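Local coordinates for protein endolysin B (PDB 3HC7) that cleaves the ester linkage between mycolic acids and arabinogalactan in the mycobacterial cell wall, helping the phage lyse its host, at residues L6-G11 against A77-S82. Residues are numbered along the deposited sequence; the frame is centred on the assembly and turned at random.
Sequences LFTVHG and AMAGYS
The carbonyl O of Phe7 takes two donors from the neighbouring strand: the N-H of Ala79, with N to O 2.9 Å and nearly along the C=O axis, and a CA-H...O contact from Met78. Ala79 answers through its own carbonyl, which accepts Val9 N (N to O 3.0 Å) in the carbonyl plane and also meets Thr8 CA. With Phe7 N to Ala77 O and a longer bond from Tyr81 N to Val9 O, the axes of strands 6-9 and 77-81 run parallel, 14° apart.

The two faces of the sheet are packed differently. On one, CD1 of Leu6, whose CG lies anti to the backbone N, approaches Ala77 CB at 4.1 Å and extends towards Ala79 CB. Alanine suits these places because its one methyl is small enough to sit beside its neighbours, Ala79 CB also meeting Thr8 CG2; Thr8 OG1 bonds Trp36 instead. On the other, the Phe7 ring presents its edge to Ala77 O, CD2 to O 3.7 Å, while Phe7 CB meets Met78 CG. The ring and the flexible thioether chain both fill space against helix 50-70.

Past the strand ends, Gly11 CA comes 3.3 Å from Ser82 OG and lies obliquely beside the Tyr81 ring. A beta carbon on Gly11 would point toward 77-82 and fall too close to Ser82 OG and Tyr81 CD2, so glycine suits the place. Ser82 OG is hydrogen-bonded to Thr12 N and makes a weak bond to Tyr81 O, while Tyr81 OH bonds the carbonyl of His240. Ser82, an active-site residue like His240, has a positive phi (51°) with psi -118°, the strained turn of a nucleophile elbow between strand 76-81 and helix 83-96. A central parallel strand, flanked by 5-9, that ends in a serine within a Gly-x-Ser-x-Gly sequence at a sharp turn into a helix is the signature of the alpha/beta-hydrolase fold, as in cutinases.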
loop_
_atom_site.group_PDB
_atom_site.type_symbol
_atom_site.label_atom_id
_atom_site.label_comp_id
_atom_site.label_asym_id
_atom_site.label_seq_id
_atom_site.Cartn_x
_atom_site.Cartn_y
_atom_site.Cartn_z
ATOM N N LEU A 6 -3.786 3.573 16.237
ATOM C CA LEU A 6 -3.901 2.867 14.972
ATOM C C LEU A 6 -4.061 3.870 13.829
ATOM O O LEU A 6 -5.006 4.666 13.808
ATOM C CB LEU A 6 -5.085 1.893 15.000
ATOM C CG LEU A 6 -5.402 1.177 13.684
ATOM C CD1 LEU A 6 -4.215 0.355 13.226
ATOM C CD2 LEU A 6 -6.651 0.302 13.816
ATOM N N PHE A 7 -3.121 3.837 12.890
ATOM C CA PHE A 7 -3.157 4.715 11.725
ATOM C C PHE A 7 -3.556 3.902 10.505
ATOM O O PHE A 7 -3.017 2.821 10.270
ATOM C CB PHE A 7 -1.791 5.370 11.500
ATOM C CG PHE A 7 -1.323 6.201 12.662
ATOM C CD1 PHE A 7 -1.719 7.526 12.790
ATOM C CD2 PHE A 7 -0.498 5.652 13.632
ATOM C CE1 PHE A 7 -1.292 8.291 13.861
ATOM C CE2 PHE A 7 -0.068 6.413 14.711
ATOM C CZ PHE A 7 -0.464 7.732 14.824
ATOM N N THR A 8 -4.504 4.421 9.732
ATOM C CA THR A 8 -5.045 3.675 8.611
ATOM C C THR A 8 -5.075 4.514 7.345
ATOM O O THR A 8 -5.397 5.706 7.367
ATOM C CB THR A 8 -6.473 3.160 8.897
ATOM O OG1 THR A 8 -7.325 4.267 9.205
ATOM C CG2 THR A 8 -6.468 2.179 10.060
ATOM N N VAL A 9 -4.731 3.869 6.240
ATOM C CA VAL A 9 -4.724 4.526 4.943
ATOM C C VAL A 9 -5.514 3.683 3.957
ATOM O O VAL A 9 -5.142 2.548 3.650
ATOM C CB VAL A 9 -3.299 4.748 4.423
ATOM C CG1 VAL A 9 -3.320 5.630 3.177
ATOM C CG2 VAL A 9 -2.445 5.387 5.507
ATOM N N HIS A 10 -6.617 4.245 3.481
ATOM C CA HIS A 10 -7.486 3.572 2.521
ATOM C C HIS A 10 -6.814 3.219 1.197
ATOM O O HIS A 10 -5.763 3.763 0.845
ATOM C CB HIS A 10 -8.725 4.429 2.242
ATOM C CG HIS A 10 -9.826 4.240 3.236
ATOM N ND1 HIS A 10 -10.574 3.083 3.303
ATOM C CD2 HIS A 10 -10.317 5.061 4.194
ATOM C CE1 HIS A 10 -11.482 3.202 4.255
ATOM N NE2 HIS A 10 -11.346 4.392 4.815
ATOM N N GLY A 11 -7.449 2.311 0.461
ATOM C CA GLY A 11 -7.012 1.952 -0.873
ATOM C C GLY A 11 -7.527 2.935 -1.905
ATOM O O GLY A 11 -8.285 3.855 -1.593
ATOM N N ALA A 77 0.378 1.137 15.734
ATOM C CA ALA A 77 0.271 0.166 14.661
ATOM C C ALA A 77 -0.180 0.902 13.403
ATOM O O ALA A 77 -0.734 2.000 13.480
ATOM C CB ALA A 77 -0.733 -0.925 15.036
ATOM N N MET A 78 0.064 0.308 12.244
ATOM C CA MET A 78 -0.358 0.913 10.988
ATOM C C MET A 78 -1.042 -0.118 10.102
ATOM O O MET A 78 -0.717 -1.305 10.148
ATOM C CB MET A 78 0.839 1.519 10.247
ATOM C CG MET A 78 1.529 2.674 10.969
ATOM S SD MET A 78 2.879 3.376 9.993
ATOM C CE MET A 78 3.948 1.949 9.839
ATOM N N ALA A 79 -1.989 0.346 9.295
ATOM C CA ALA A 79 -2.730 -0.533 8.404
ATOM C C ALA A 79 -3.079 0.192 7.116
ATOM O O ALA A 79 -3.713 1.248 7.134
ATOM C CB ALA A 79 -3.999 -1.040 9.083
ATOM N N GLY A 80 -2.671 -0.390 5.998
ATOM C CA GLY A 80 -2.937 0.198 4.700
ATOM C C GLY A 80 -3.303 -0.845 3.667
ATOM O O GLY A 80 -2.789 -1.965 3.685
ATOM N N TYR A 81 -4.185 -0.458 2.754
ATOM C CA TYR A 81 -4.685 -1.337 1.703
ATOM C C TYR A 81 -4.378 -0.737 0.336
ATOM O O TYR A 81 -4.637 0.444 0.102
ATOM C CB TYR A 81 -6.192 -1.528 1.893
ATOM C CG TYR A 81 -6.938 -2.173 0.743
ATOM C CD1 TYR A 81 -6.443 -3.305 0.105
ATOM C CD2 TYR A 81 -8.162 -1.669 0.330
ATOM C CE1 TYR A 81 -7.135 -3.899 -0.935
ATOM C CE2 TYR A 81 -8.865 -2.254 -0.709
ATOM C CZ TYR A 81 -8.349 -3.364 -1.336
ATOM O OH TYR A 81 -9.053 -3.940 -2.366
ATOM N N SER A 82 -3.812 -1.558 -0.548
ATOM C CA SER A 82 -3.479 -1.187 -1.930
ATOM C C SER A 82 -2.666 0.112 -2.023
ATOM O O SER A 82 -1.557 0.158 -1.514
ATOM C CB SER A 82 -4.705 -1.237 -2.874
ATOM O OG SER A 82 -5.419 -0.018 -2.963
#